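Local coordinates for protein Ydr267cp (Saccharomyces cerevisiae, PDB 2HES) that acts as an essential WD40 beta-propeller component of the cytosolic iron-sulfur protein assembly machinery, required to mature extramitochondrial iron-sulfur proteins, and interacts with NAR1, at residues A[160-165]-A[203-208]; A[211-216]-A[256-261]; A[65-70]-A[113-118]; A[166-171]-A[178-183]; A[191-196]-A[224-229]. All coordinates share one frame; numbering follows the deposited sequence.

How the contacts relate
The chain folds into a seven-bladed beta-propeller of four-stranded antiparallel sheets. Contact 3, first in sequence, packs strand 61-66 against strand 110-115. Contact 1 packs first strands 156-161 and 200-205 of the next two blades together. Contact 2 sets strand 213-218, second in its blade, against strand 253-258, first in the next. Contacts 1 and 2, centres about 6 Å apart, touch through Asp204, Lys207 and Trp258. Contact 4 is a hairpin within the blade of strand 156-161. Contact 5 ties that blade's outer strand, 186-193, to strand 223-231 of the next. Contacts 3 and 5 lie furthest apart, centres about 24 Å. Four contacts thus join successive blades, and contact 4 holds one together.

Contact 1. Residues A[160-165]-A[203-208]; sequences IWHPSE and SDFDKT
Phe205 packs against His162 and Pro163 where the first strands of two successive blades run out into loops. Its CB touches Pro163 CD at 3.9 Å. CG, anti to the carbonyl carbon (chi1 -71°), comes 3.8 Å from His162 CD2. CD1 meets His162 CD2 at 3.6 Å in an offset edge-to-face pair, with the imidazole edge toward the phenyl face and the planes 69° apart. CE1 is 4.2 Å from His162 CD2. His162 CB also sits over the centre of the phenyl ring, a CH-pi contact. CD2 and CE2 approach the backbone N of His162. Ile160 O lies in the ring plane, at the edge near CE2. Ile160 CD1 reaches Asp204 OD1 at 3.2 Å, and Pro163 CG rests on Lys207 CD at 3.7 Å.

No direct hydrogen bond crosses between the segments. Water 1 donates to both Trp161 O and Asp204 OD1 (2.8 Å to the latter). Asp204 OD1 also forms a salt bridge with Lys207 NZ, whose hydrogen bond is weak. Lys207 NZ bonds to Phe205 O and to Trp258 O, while Asp204 OD2 accepts from Trp258 N. The blades therefore meet through aromatic and aliphatic surfaces, with water linking polar groups across the seam.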
# COMPACT_ATOMS: atom_id res chain seq x y z
N ILE A 160 4.85 0.52 3.83
CA ILE A 160 5.38 0.46 2.48
C ILE A 160 6.86 0.72 2.53
O ILE A 160 7.33 1.50 3.36
CB ILE A 160 4.65 1.38 1.48
CG1 ILE A 160 4.91 0.95 0.03
CG2 ILE A 160 4.99 2.89 1.78
CD1 ILE A 160 3.96 1.59 -0.95
N TRP A 161 7.60 -0.02 1.71
CA TRP A 161 9.02 0.26 1.57
C TRP A 161 9.36 1.16 0.39
O TRP A 161 8.65 1.16 -0.64
CB TRP A 161 9.82 -1.05 1.39
CG TRP A 161 9.66 -2.03 2.48
CD1 TRP A 161 8.59 -2.89 2.72
CD2 TRP A 161 10.64 -2.36 3.48
NE1 TRP A 161 8.85 -3.69 3.80
CE2 TRP A 161 10.09 -3.38 4.29
CE3 TRP A 161 11.93 -1.89 3.76
CZ2 TRP A 161 10.77 -3.93 5.39
CZ3 TRP A 161 12.59 -2.39 4.87
CH2 TRP A 161 12.02 -3.41 5.67
N HIS A 162 10.47 1.89 0.53
CA HIS A 162 11.06 2.64 -0.57
C HIS A 162 11.37 1.67 -1.76
O HIS A 162 11.59 0.49 -1.52
CB HIS A 162 12.31 3.34 -0.04
CG HIS A 162 12.93 4.30 -1.02
ND1 HIS A 162 13.85 3.92 -1.98
CD2 HIS A 162 12.74 5.63 -1.18
CE1 HIS A 162 14.19 4.98 -2.68
NE2 HIS A 162 13.51 6.02 -2.24
N PRO A 163 11.34 2.16 -3.02
CA PRO A 163 11.54 1.29 -4.18
C PRO A 163 12.92 0.63 -4.26
O PRO A 163 13.04 -0.40 -4.97
CB PRO A 163 11.31 2.23 -5.39
CG PRO A 163 11.53 3.62 -4.84
CD PRO A 163 10.97 3.53 -3.44
N SER A 164 13.90 1.21 -3.57
CA SER A 164 15.35 0.84 -3.71
C SER A 164 16.25 1.06 -2.48
O SER A 164 17.49 0.91 -2.55
CB SER A 164 15.97 1.64 -4.83
OG SER A 164 16.03 3.00 -4.44
N GLU A 165 15.68 1.50 -1.37
CA GLU A 165 16.45 1.56 -0.13
C GLU A 165 15.69 0.74 0.90
O GLU A 165 14.52 0.48 0.73
CB GLU A 165 16.62 3.00 0.33
CG GLU A 165 17.20 3.94 -0.74
CD GLU A 165 18.71 3.87 -0.82
OE1 GLU A 165 19.37 3.74 0.24
OE2 GLU A 165 19.25 3.94 -1.93
N SER A 203 0.71 5.66 2.60
CA SER A 203 1.73 6.54 2.01
C SER A 203 2.43 5.81 0.87
O SER A 203 2.24 4.57 0.67
CB SER A 203 2.74 6.93 3.08
OG SER A 203 3.60 5.86 3.41
N ASP A 204 3.23 6.54 0.10
CA ASP A 204 4.02 5.88 -1.00
C ASP A 204 5.21 6.76 -1.25
O ASP A 204 5.07 7.99 -1.24
CB ASP A 204 3.20 5.72 -2.28
CG ASP A 204 3.76 4.64 -3.23
OD1 ASP A 204 4.75 3.97 -2.88
OD2 ASP A 204 3.19 4.49 -4.33
N PHE A 205 6.37 6.14 -1.51
CA PHE A 205 7.59 6.94 -1.81
C PHE A 205 7.68 7.43 -3.25
O PHE A 205 7.18 6.79 -4.15
CB PHE A 205 8.85 6.14 -1.53
CG PHE A 205 9.12 5.92 -0.08
CD1 PHE A 205 9.91 6.85 0.64
CD2 PHE A 205 8.60 4.81 0.59
CE1 PHE A 205 10.18 6.68 1.97
CE2 PHE A 205 8.87 4.63 1.98
CZ PHE A 205 9.67 5.57 2.65
N ASP A 206 8.33 8.59 -3.44
CA ASP A 206 8.62 9.15 -4.74
C ASP A 206 9.51 8.14 -5.41
O ASP A 206 10.38 7.54 -4.74
CB ASP A 206 9.41 10.47 -4.54
CG ASP A 206 9.64 11.28 -5.86
OD1 ASP A 206 9.34 10.80 -7.01
OD2 ASP A 206 10.11 12.43 -5.66
N LYS A 207 9.31 7.93 -6.71
CA LYS A 207 10.19 7.00 -7.46
C LYS A 207 11.35 7.70 -8.16
O LYS A 207 12.21 7.04 -8.75
CB LYS A 207 9.37 6.16 -8.45
CG LYS A 207 8.14 5.54 -7.82
CD LYS A 207 8.48 4.63 -6.59
CE LYS A 207 7.30 3.77 -6.14
NZ LYS A 207 6.17 4.55 -5.54
N THR A 208 11.43 9.02 -8.05
CA THR A 208 12.57 9.80 -8.57
C THR A 208 13.86 9.34 -7.93
O THR A 208 13.92 9.17 -6.71
CB THR A 208 12.37 11.34 -8.28
OG1 THR A 208 11.12 11.79 -8.80
CG2 THR A 208 13.49 12.16 -8.92
O HOH W 1 7.38 3.09 -2.38
O HOH W 2 11.91 8.69 -2.55
O HOH W 3 15.15 7.68 -4.28

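Contact 2. Residues A[211-216]-A[256-261]; sequences VFRLCS and VAWGFN
Trp258 reaches across to strand 213-216 and meets Arg213, Leu214 and Cys215 with its six-membered ring. The contact with the backbone is edge-on. Leu214 C lies in the indole plane, 3.8 Å from CZ3, and Cys215 N also lies at the edge.

The sulfur contacts come next. Cys215 SG is 3.8 Å from Trp258 CE3, and it stands oblique to the ring, 55° off the normal. This is a Cys sulfur-aromatic contact. The same sulfur is 3.9 Å from Val256 CG2, so it touches both Val256 and Trp258.

The third kind is guanidinium against indole. Arg213 NH2 comes to 3.6 Å from Trp258 CZ2, and CH2 lies over one face of the guanidinium. The two planes are 46° apart, so the groups are not stacked flat. The charged end of Arg213 is held by salt bridges to Asp206, Glu242 and Glu278. No hydrogen bond joins the two segments directly.

The two strands run roughly antiparallel, 7.2 Å apart at closest approach, but belong to different sheets. Strand 213-218 lies second in its blade, between strands 200-205 and 223-231, and strand 253-258 is the first of the next blade, paired with strand 264-268.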
# COMPACT_ATOMS: atom_id res chain seq x y z
N VAL A 211 17.55 11.74 -3.41
CA VAL A 211 17.03 11.96 -2.06
C VAL A 211 15.51 11.79 -2.02
O VAL A 211 14.81 12.00 -3.02
CB VAL A 211 17.48 13.32 -1.48
CG1 VAL A 211 19.05 13.36 -1.43
CG2 VAL A 211 16.91 14.47 -2.35
N PHE A 212 15.00 11.46 -0.83
CA PHE A 212 13.66 10.83 -0.73
C PHE A 212 12.52 11.83 -0.59
O PHE A 212 12.68 12.89 -0.00
CB PHE A 212 13.58 9.91 0.51
CG PHE A 212 14.83 9.11 0.76
CD1 PHE A 212 15.31 8.19 -0.19
CD2 PHE A 212 15.54 9.30 1.95
CE1 PHE A 212 16.47 7.47 0.05
CE2 PHE A 212 16.72 8.55 2.21
CZ PHE A 212 17.18 7.65 1.24
N ARG A 213 11.36 11.45 -1.11
CA ARG A 213 10.10 12.14 -0.75
C ARG A 213 9.02 11.09 -0.57
O ARG A 213 9.21 9.92 -0.96
CB ARG A 213 9.65 13.13 -1.83
CG ARG A 213 10.63 14.27 -2.04
CD ARG A 213 9.96 15.36 -2.88
NE ARG A 213 9.65 14.88 -4.23
CZ ARG A 213 9.08 15.62 -5.17
NH1 ARG A 213 8.74 16.89 -4.92
NH2 ARG A 213 8.86 15.11 -6.37
N LEU A 214 7.91 11.50 0.05
CA LEU A 214 6.83 10.54 0.31
C LEU A 214 5.50 11.28 0.20
O LEU A 214 5.45 12.44 0.62
CB LEU A 214 6.98 10.01 1.76
CG LEU A 214 5.96 9.03 2.28
CD1 LEU A 214 6.59 7.65 2.21
CD2 LEU A 214 5.50 9.37 3.71
N CYS A 215 4.45 10.65 -0.35
CA CYS A 215 3.11 11.27 -0.23
C CYS A 215 2.25 10.45 0.69
O CYS A 215 2.44 9.21 0.86
CB CYS A 215 2.44 11.43 -1.59
SG CYS A 215 2.09 9.85 -2.46
N SER A 216 1.32 11.11 1.35
CA SER A 216 0.45 10.41 2.32
C SER A 216 -0.98 10.95 2.25
O SER A 216 -1.20 12.13 1.94
CB SER A 216 0.96 10.58 3.77
OG SER A 216 1.04 11.98 4.10
N VAL A 256 -3.19 6.37 -1.56
CA VAL A 256 -2.42 7.09 -2.54
C VAL A 256 -1.38 6.19 -3.15
O VAL A 256 -0.92 5.22 -2.51
CB VAL A 256 -1.69 8.34 -1.90
CG1 VAL A 256 -2.68 9.35 -1.37
CG2 VAL A 256 -0.79 7.88 -0.74
N ALA A 257 -0.96 6.55 -4.36
CA ALA A 257 0.04 5.78 -5.13
C ALA A 257 0.86 6.71 -5.99
O ALA A 257 0.30 7.58 -6.70
CB ALA A 257 -0.66 4.73 -6.01
N TRP A 258 2.17 6.55 -5.92
CA TRP A 258 3.06 7.44 -6.60
C TRP A 258 3.75 6.61 -7.66
O TRP A 258 4.53 5.69 -7.35
CB TRP A 258 4.07 8.08 -5.65
CG TRP A 258 4.65 9.41 -6.17
CD1 TRP A 258 4.79 9.81 -7.48
CD2 TRP A 258 5.28 10.42 -5.38
NE1 TRP A 258 5.39 11.05 -7.54
CE2 TRP A 258 5.71 11.45 -6.27
CE3 TRP A 258 5.46 10.61 -3.99
CZ2 TRP A 258 6.31 12.64 -5.82
CZ3 TRP A 258 6.08 11.79 -3.55
CH2 TRP A 258 6.50 12.79 -4.47
N GLY A 259 3.43 6.90 -8.92
CA GLY A 259 3.94 6.05 -10.00
C GLY A 259 5.36 6.37 -10.42
O GLY A 259 5.89 7.44 -10.09
N PHE A 260 5.99 5.42 -11.15
CA PHE A 260 7.29 5.69 -11.77
C PHE A 260 7.21 6.76 -12.84
O PHE A 260 8.21 7.33 -13.24
CB PHE A 260 7.95 4.40 -12.32
CG PHE A 260 8.34 3.43 -11.24
CD1 PHE A 260 9.63 3.45 -10.73
CD2 PHE A 260 7.41 2.53 -10.72
CE1 PHE A 260 10.02 2.55 -9.69
CE2 PHE A 260 7.75 1.62 -9.70
CZ PHE A 260 9.06 1.62 -9.19
N ASN A 261 6.00 7.06 -13.29
CA ASN A 261 5.75 8.16 -14.20
C ASN A 261 5.77 9.56 -13.52
O ASN A 261 5.57 10.60 -14.16
CB ASN A 261 4.44 7.91 -14.93
CG ASN A 261 3.24 7.78 -13.98
OD1 ASN A 261 3.34 8.06 -12.79
ND2 ASN A 261 2.12 7.34 -14.51

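Contact 3. Residues A[65-70]-A[113-118]; sequences AWRPHT and VAWSND
The touching backbones of Ala65 to His69 and Val113 to Asn117 run nearly parallel, 17° apart, and the first segment then closes a type II turn from Arg67 to Thr70. Trp115 carries most of the contact. Its NE1 donates to Ala65 O at 3.0 Å; the carbonyl oxygen lies in the indole plane, but the donor stands 60° above the carbonyl plane. Arg67 covers one face of the indole. Its CA sits over the five-membered ring, 3.5 Å from the centroid, in a CH-pi contact. Its CB lies over the centre of the indole, and CG continues to CE3 at 3.7 Å. Pro68 CD presses on Trp115 CB at 3.5 Å, while Pro68 CB meets Asn117 OD1. At the other end Ala65 CB packs on Val113 CG2 at 4.0 Å. Strands 61-66 and 110-115 are the first strands of successive blades. Such side-by-side packing of first strands around a central axis is characteristic of a beta-propeller, here of the WD40 type.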
# COMPACT_ATOMS: atom_id res chain seq x y z
N ALA A 65 0.55 -8.67 -0.62
CA ALA A 65 1.68 -8.09 -1.34
C ALA A 65 2.58 -9.18 -1.92
O ALA A 65 2.94 -10.14 -1.19
CB ALA A 65 2.50 -7.24 -0.41
N TRP A 66 3.03 -8.94 -3.15
CA TRP A 66 3.95 -9.82 -3.84
C TRP A 66 5.39 -9.53 -3.41
O TRP A 66 5.81 -8.36 -3.32
CB TRP A 66 3.87 -9.58 -5.34
CG TRP A 66 2.61 -10.01 -5.99
CD1 TRP A 66 1.59 -9.21 -6.37
CD2 TRP A 66 2.23 -11.35 -6.36
NE1 TRP A 66 0.59 -9.94 -6.98
CE2 TRP A 66 0.96 -11.26 -6.99
CE3 TRP A 66 2.84 -12.60 -6.24
CZ2 TRP A 66 0.29 -12.39 -7.49
CZ3 TRP A 66 2.17 -13.72 -6.75
CH2 TRP A 66 0.92 -13.61 -7.37
N ARG A 67 6.16 -10.59 -3.21
CA ARG A 67 7.59 -10.40 -3.06
C ARG A 67 8.12 -9.89 -4.42
O ARG A 67 7.99 -10.59 -5.43
CB ARG A 67 8.26 -11.70 -2.62
CG ARG A 67 9.76 -11.53 -2.37
CD ARG A 67 10.43 -12.89 -2.24
NE ARG A 67 10.36 -13.61 -3.50
CZ ARG A 67 11.00 -14.74 -3.78
NH1 ARG A 67 11.79 -15.29 -2.87
NH2 ARG A 67 10.84 -15.33 -4.97
N PRO A 68 8.68 -8.67 -4.46
CA PRO A 68 8.84 -7.94 -5.76
C PRO A 68 9.51 -8.71 -6.92
O PRO A 68 10.41 -9.54 -6.69
CB PRO A 68 9.67 -6.73 -5.37
CG PRO A 68 9.25 -6.48 -3.93
CD PRO A 68 9.16 -7.85 -3.33
N HIS A 69 9.04 -8.43 -8.14
CA HIS A 69 9.48 -9.09 -9.38
C HIS A 69 9.50 -10.63 -9.33
O HIS A 69 10.22 -11.28 -10.09
CB HIS A 69 10.84 -8.53 -9.87
CG HIS A 69 10.88 -7.03 -9.94
ND1 HIS A 69 9.80 -6.27 -10.34
CD2 HIS A 69 11.88 -6.16 -9.66
CE1 HIS A 69 10.13 -4.99 -10.30
NE2 HIS A 69 11.38 -4.89 -9.90
N THR A 70 8.69 -11.19 -8.43
CA THR A 70 8.58 -12.64 -8.22
C THR A 70 7.11 -13.07 -8.23
O THR A 70 6.19 -12.23 -8.41
CB THR A 70 9.26 -13.07 -6.87
OG1 THR A 70 9.58 -14.46 -6.89
CG2 THR A 70 8.35 -12.87 -5.71
N VAL A 113 0.78 -5.70 4.98
CA VAL A 113 2.03 -6.45 4.70
C VAL A 113 2.75 -5.77 3.55
O VAL A 113 2.10 -5.28 2.60
CB VAL A 113 1.80 -7.97 4.39
CG1 VAL A 113 1.08 -8.67 5.54
CG2 VAL A 113 0.97 -8.16 3.13
N ALA A 114 4.08 -5.78 3.58
CA ALA A 114 4.84 -5.13 2.52
C ALA A 114 6.26 -5.68 2.54
O ALA A 114 6.84 -5.87 3.63
CB ALA A 114 4.87 -3.61 2.70
N TRP A 115 6.81 -5.84 1.33
CA TRP A 115 8.15 -6.41 1.15
C TRP A 115 9.19 -5.33 0.79
O TRP A 115 8.91 -4.39 0.01
CB TRP A 115 8.17 -7.38 -0.02
CG TRP A 115 7.35 -8.57 0.13
CD1 TRP A 115 6.02 -8.72 -0.16
CD2 TRP A 115 7.80 -9.84 0.61
NE1 TRP A 115 5.63 -10.03 0.10
CE2 TRP A 115 6.71 -10.72 0.59
CE3 TRP A 115 9.05 -10.32 1.05
CZ2 TRP A 115 6.81 -12.06 1.00
CZ3 TRP A 115 9.15 -11.65 1.47
CH2 TRP A 115 8.04 -12.49 1.44
N SER A 116 10.41 -5.50 1.28
CA SER A 116 11.53 -4.69 0.77
C SER A 116 11.83 -5.08 -0.67
O SER A 116 11.55 -6.21 -1.05
CB SER A 116 12.76 -4.89 1.65
OG SER A 116 13.11 -6.28 1.69
N ASN A 117 12.39 -4.17 -1.48
CA ASN A 117 12.64 -4.50 -2.89
C ASN A 117 13.74 -5.53 -3.12
O ASN A 117 13.72 -6.19 -4.14
CB ASN A 117 12.87 -3.28 -3.78
CG ASN A 117 12.95 -3.65 -5.29
OD1 ASN A 117 12.01 -4.23 -5.87
ND2 ASN A 117 14.08 -3.31 -5.93
N ASP A 118 14.63 -5.74 -2.15
CA ASP A 118 15.57 -6.89 -2.27
C ASP A 118 14.91 -8.28 -2.00
O ASP A 118 15.53 -9.33 -2.23
CB ASP A 118 16.85 -6.70 -1.43
CG ASP A 118 16.61 -6.67 0.09
OD1 ASP A 118 15.52 -6.99 0.59
OD2 ASP A 118 17.57 -6.30 0.83

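Contact 4. Residues A[166-171]-A[178-183]; sequences ALLASS and RIWKDY
Trp180 NE1 donates to Ser170 OG at 2.8 Å, and the bond is nearly straight at 173°. The oxygen lies in the indole plane. Ser170 OG sits between its backbone N and carbonyl carbon (chi1 57°), facing the indole nitrogen. The same hydroxyl is also bonded to His152 NE2, so two side chains grip it. Tryptophan, serine and histidine so linked are consistent with three members of the Asp-His-Ser-Trp tetrad of WD40 repeats.

Four backbone bonds join the strands. Leu168 and Trp180 exchange two, with Trp180 N to Leu168 O at 2.8 Å. Ser170 and Arg178 exchange two more, including Ser170 N to Arg178 O at 2.9 Å. Both are antiparallel hydrogen-bonded pairs, and Ala169 with Ile179 forms the non-hydrogen-bonded pair between them. The strands are the second and third of a four-stranded propeller blade and form a beta hairpin.

On the face of Ala169 and Ile179, Leu167 CD1 touches Ile179 CG2 at 3.6 Å, and Ala169 CB meets Ile179 CD1 at 4.0 Å. Phe205 and Ser203 of the next blade lie against Ala169. On the face of Trp180, Leu168 CB meets Trp180 CB at 4.1 Å, and Leu168 also touches Val159 and Trp161 of strand 156-161.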
# COMPACT_ATOMS: atom_id res chain seq x y z
N ALA A 166 16.40 0.28 1.94
CA ALA A 166 15.78 -0.46 3.04
C ALA A 166 15.25 0.61 4.01
O ALA A 166 15.74 0.81 5.12
CB ALA A 166 16.81 -1.41 3.69
N LEU A 167 14.23 1.31 3.52
CA LEU A 167 13.57 2.36 4.31
C LEU A 167 12.09 2.03 4.27
O LEU A 167 11.52 1.75 3.18
CB LEU A 167 13.84 3.69 3.58
CG LEU A 167 13.63 5.03 4.25
CD1 LEU A 167 14.60 5.14 5.42
CD2 LEU A 167 13.85 6.19 3.27
N LEU A 168 11.43 2.16 5.43
CA LEU A 168 10.07 1.67 5.59
C LEU A 168 9.26 2.86 6.12
O LEU A 168 9.75 3.60 6.98
CB LEU A 168 10.03 0.57 6.64
CG LEU A 168 8.66 0.00 6.93
CD1 LEU A 168 8.03 -0.71 5.77
CD2 LEU A 168 8.77 -0.93 8.14
N ALA A 169 8.06 3.04 5.59
CA ALA A 169 7.10 4.09 6.08
C ALA A 169 5.84 3.44 6.64
O ALA A 169 5.20 2.64 5.94
CB ALA A 169 6.75 5.04 4.93
N SER A 170 5.45 3.81 7.86
CA SER A 170 4.21 3.29 8.46
C SER A 170 3.27 4.45 8.68
O SER A 170 3.74 5.55 9.00
CB SER A 170 4.49 2.58 9.78
OG SER A 170 5.14 3.40 10.70
N SER A 171 1.99 4.22 8.47
CA SER A 171 0.99 5.29 8.58
C SER A 171 -0.03 4.87 9.62
O SER A 171 -0.45 3.72 9.63
CB SER A 171 0.28 5.50 7.24
OG SER A 171 1.16 5.91 6.20
N ARG A 178 5.66 7.28 10.30
CA ARG A 178 6.99 7.08 10.85
C ARG A 178 7.87 6.44 9.79
O ARG A 178 7.41 5.61 9.00
CB ARG A 178 6.98 6.23 12.13
CG ARG A 178 6.53 7.07 13.32
CD ARG A 178 6.60 6.27 14.61
NE ARG A 178 6.13 7.10 15.70
CZ ARG A 178 6.87 7.69 16.62
NH1 ARG A 178 8.20 7.55 16.64
NH2 ARG A 178 6.25 8.45 17.53
N ILE A 179 9.13 6.85 9.79
CA ILE A 179 10.13 6.31 8.86
C ILE A 179 11.06 5.46 9.68
O ILE A 179 11.53 5.90 10.75
CB ILE A 179 10.93 7.48 8.14
CG1 ILE A 179 10.02 8.49 7.44
CG2 ILE A 179 11.97 6.87 7.14
CD1 ILE A 179 9.12 7.87 6.38
N TRP A 180 11.38 4.26 9.18
CA TRP A 180 12.18 3.32 9.92
C TRP A 180 13.35 2.90 9.04
O TRP A 180 13.17 2.71 7.82
CB TRP A 180 11.36 2.08 10.21
CG TRP A 180 10.06 2.39 10.86
CD1 TRP A 180 8.89 2.64 10.20
CD2 TRP A 180 9.74 2.36 12.27
NE1 TRP A 180 7.86 2.83 11.13
CE2 TRP A 180 8.36 2.67 12.39
CE3 TRP A 180 10.50 2.16 13.45
CZ2 TRP A 180 7.70 2.76 13.65
CZ3 TRP A 180 9.86 2.28 14.70
CH2 TRP A 180 8.45 2.57 14.77
N LYS A 181 14.50 2.75 9.67
CA LYS A 181 15.75 2.44 8.94
C LYS A 181 16.57 1.53 9.83
O LYS A 181 16.43 1.62 11.03
CB LYS A 181 16.51 3.75 8.81
CG LYS A 181 17.85 3.62 8.18
CD LYS A 181 18.37 5.00 7.88
CE LYS A 181 19.72 4.88 7.18
NZ LYS A 181 20.13 6.11 6.48
N ASP A 182 17.44 0.68 9.26
CA ASP A 182 18.31 -0.11 10.14
C ASP A 182 19.76 0.33 10.08
O ASP A 182 20.23 0.87 9.06
CB ASP A 182 18.22 -1.59 9.82
CG ASP A 182 19.16 -2.00 8.71
OD1 ASP A 182 18.81 -1.77 7.53
OD2 ASP A 182 20.24 -2.53 9.03
N TYR A 183 20.46 0.11 11.20
CA TYR A 183 21.91 0.04 11.21
C TYR A 183 22.27 -1.35 11.68
O TYR A 183 22.09 -1.67 12.86
CB TYR A 183 22.51 1.14 12.09
CG TYR A 183 22.37 2.49 11.43
CD1 TYR A 183 23.33 2.94 10.51
CD2 TYR A 183 21.26 3.30 11.68
CE1 TYR A 183 23.18 4.17 9.87
CE2 TYR A 183 21.11 4.53 11.04
CZ TYR A 183 22.07 4.95 10.14
OH TYR A 183 21.91 6.17 9.52

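Contact 5. Residues A[191-196]-A[224-229]; sequences AVLNGH and RVWKYM
Leu193 packs over one face of the Trp226 indole, where the last strand of one WD40 propeller blade and the loop after it cover the third strand of the next. Trp226, Ser216, His196 and Asp220 form the Asp-His-Ser-Trp hydrogen-bonded tetrad of WD40 repeats: Trp226 NE1 and His196 NE2 both bond to Ser216 OG, and His196 ND1 bonds to Asp220. The rings are the tight part. Leu193 CB stands 3.6 Å from the centroid of the six-membered ring of Trp226, 6° off its normal, in a CH-pi contact. CD1 reaches Trp226 CG at 3.7 Å, so the leucine spans both rings. The backbone passes the indole rim: Asn194 O lies in the ring plane, 3.5 Å from CH2, and Gly195 N is also at the edge. Arg224 runs extended past His196 in the opposite direction. Its CD rests over the centre of the imidazole, 3.6 Å from the centroid, also CH-pi.

The other side is looser. Asn194 is exposed, and Gly195 and Arg224 partly so. The guanidinium is turned 65° from the imidazole. Gly195 O sits over one guanidinium face, 3.3 Å from Arg224 NH2, at an angle too poor for a hydrogen bond.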
# COMPACT_ATOMS: atom_id res chain seq x y z
N ALA A 191 12.36 9.12 11.83
CA ALA A 191 11.55 10.37 11.71
C ALA A 191 10.09 10.16 11.99
O ALA A 191 9.54 9.11 11.71
CB ALA A 191 11.75 10.95 10.30
N VAL A 192 9.45 11.17 12.56
CA VAL A 192 8.03 11.17 12.77
C VAL A 192 7.53 12.38 11.95
O VAL A 192 8.00 13.52 12.16
CB VAL A 192 7.67 11.38 14.25
CG1 VAL A 192 6.16 11.32 14.42
CG2 VAL A 192 8.41 10.39 15.17
N LEU A 193 6.68 12.09 10.98
CA LEU A 193 6.08 13.08 10.08
C LEU A 193 4.76 13.56 10.69
O LEU A 193 3.73 12.88 10.58
CB LEU A 193 5.85 12.50 8.69
CG LEU A 193 7.10 12.01 7.93
CD1 LEU A 193 6.87 11.53 6.53
CD2 LEU A 193 8.03 13.09 7.86
N ASN A 194 4.84 14.73 11.34
CA ASN A 194 3.75 15.33 12.11
C ASN A 194 3.13 16.40 11.24
O ASN A 194 3.85 17.26 10.69
CB ASN A 194 4.32 16.03 13.33
CG ASN A 194 4.78 15.08 14.38
OD1 ASN A 194 4.08 14.12 14.71
ND2 ASN A 194 5.95 15.36 14.96
N GLY A 195 1.81 16.35 11.08
CA GLY A 195 1.10 17.41 10.39
C GLY A 195 -0.34 17.07 10.03
O GLY A 195 -1.23 17.97 10.04
N HIS A 196 -0.59 15.82 9.66
CA HIS A 196 -1.96 15.48 9.31
C HIS A 196 -2.80 15.66 10.59
O HIS A 196 -2.31 15.51 11.73
CB HIS A 196 -2.10 14.02 8.81
CG HIS A 196 -1.79 13.84 7.35
ND1 HIS A 196 -2.50 14.44 6.34
CD2 HIS A 196 -0.85 13.06 6.74
CE1 HIS A 196 -2.01 14.07 5.17
NE2 HIS A 196 -1.01 13.23 5.39
N ARG A 224 -0.53 14.93 1.53
CA ARG A 224 0.72 15.73 1.78
C ARG A 224 1.89 15.14 1.02
O ARG A 224 1.97 13.92 0.84
CB ARG A 224 1.05 15.72 3.29
CG ARG A 224 0.10 16.61 4.15
CD ARG A 224 0.43 16.65 5.67
NE ARG A 224 -0.43 17.73 6.24
CZ ARG A 224 0.01 18.81 6.89
NH1 ARG A 224 1.29 18.97 7.13
NH2 ARG A 224 -0.87 19.73 7.31
N VAL A 225 2.83 15.99 0.62
CA VAL A 225 4.08 15.51 0.05
C VAL A 225 5.15 15.97 1.05
O VAL A 225 5.22 17.15 1.41
CB VAL A 225 4.32 16.09 -1.32
CG1 VAL A 225 5.68 15.74 -1.85
CG2 VAL A 225 3.25 15.59 -2.28
N TRP A 226 5.93 14.99 1.50
CA TRP A 226 6.94 15.21 2.51
C TRP A 226 8.29 15.07 1.82
O TRP A 226 8.46 14.16 0.98
CB TRP A 226 6.82 14.12 3.56
CG TRP A 226 5.48 14.00 4.20
CD1 TRP A 226 4.41 13.21 3.79
CD2 TRP A 226 5.07 14.62 5.44
NE1 TRP A 226 3.35 13.36 4.69
CE2 TRP A 226 3.75 14.18 5.71
CE3 TRP A 226 5.70 15.50 6.36
CZ2 TRP A 226 3.03 14.63 6.86
CZ3 TRP A 226 4.96 15.93 7.51
CH2 TRP A 226 3.66 15.50 7.72
N LYS A 227 9.26 15.83 2.29
CA LYS A 227 10.59 15.84 1.69
C LYS A 227 11.67 15.64 2.73
O LYS A 227 11.68 16.33 3.75
CB LYS A 227 10.82 17.21 1.09
CG LYS A 227 12.28 17.43 0.59
CD LYS A 227 12.38 18.86 -0.05
CE LYS A 227 11.65 19.08 -1.30
NZ LYS A 227 11.85 20.62 -1.40
N TYR A 228 12.58 14.71 2.46
CA TYR A 228 13.74 14.52 3.33
C TYR A 228 14.74 15.70 3.19
O TYR A 228 15.01 16.15 2.08
CB TYR A 228 14.41 13.22 2.90
CG TYR A 228 15.76 12.94 3.46
CD1 TYR A 228 15.93 12.61 4.79
CD2 TYR A 228 16.89 12.90 2.62
CE1 TYR A 228 17.17 12.29 5.31
CE2 TYR A 228 18.14 12.53 3.14
CZ TYR A 228 18.26 12.25 4.48
OH TYR A 228 19.50 11.94 5.02
N MET A 229 15.27 16.16 4.33
CA MET A 229 16.09 17.37 4.39
C MET A 229 17.44 17.07 5.05
O MET A 229 18.13 17.98 5.48
CB MET A 229 15.33 18.49 5.16
CG MET A 229 14.01 18.98 4.54
SD MET A 229 14.32 19.86 3.02
CE MET A 229 15.03 21.39 3.65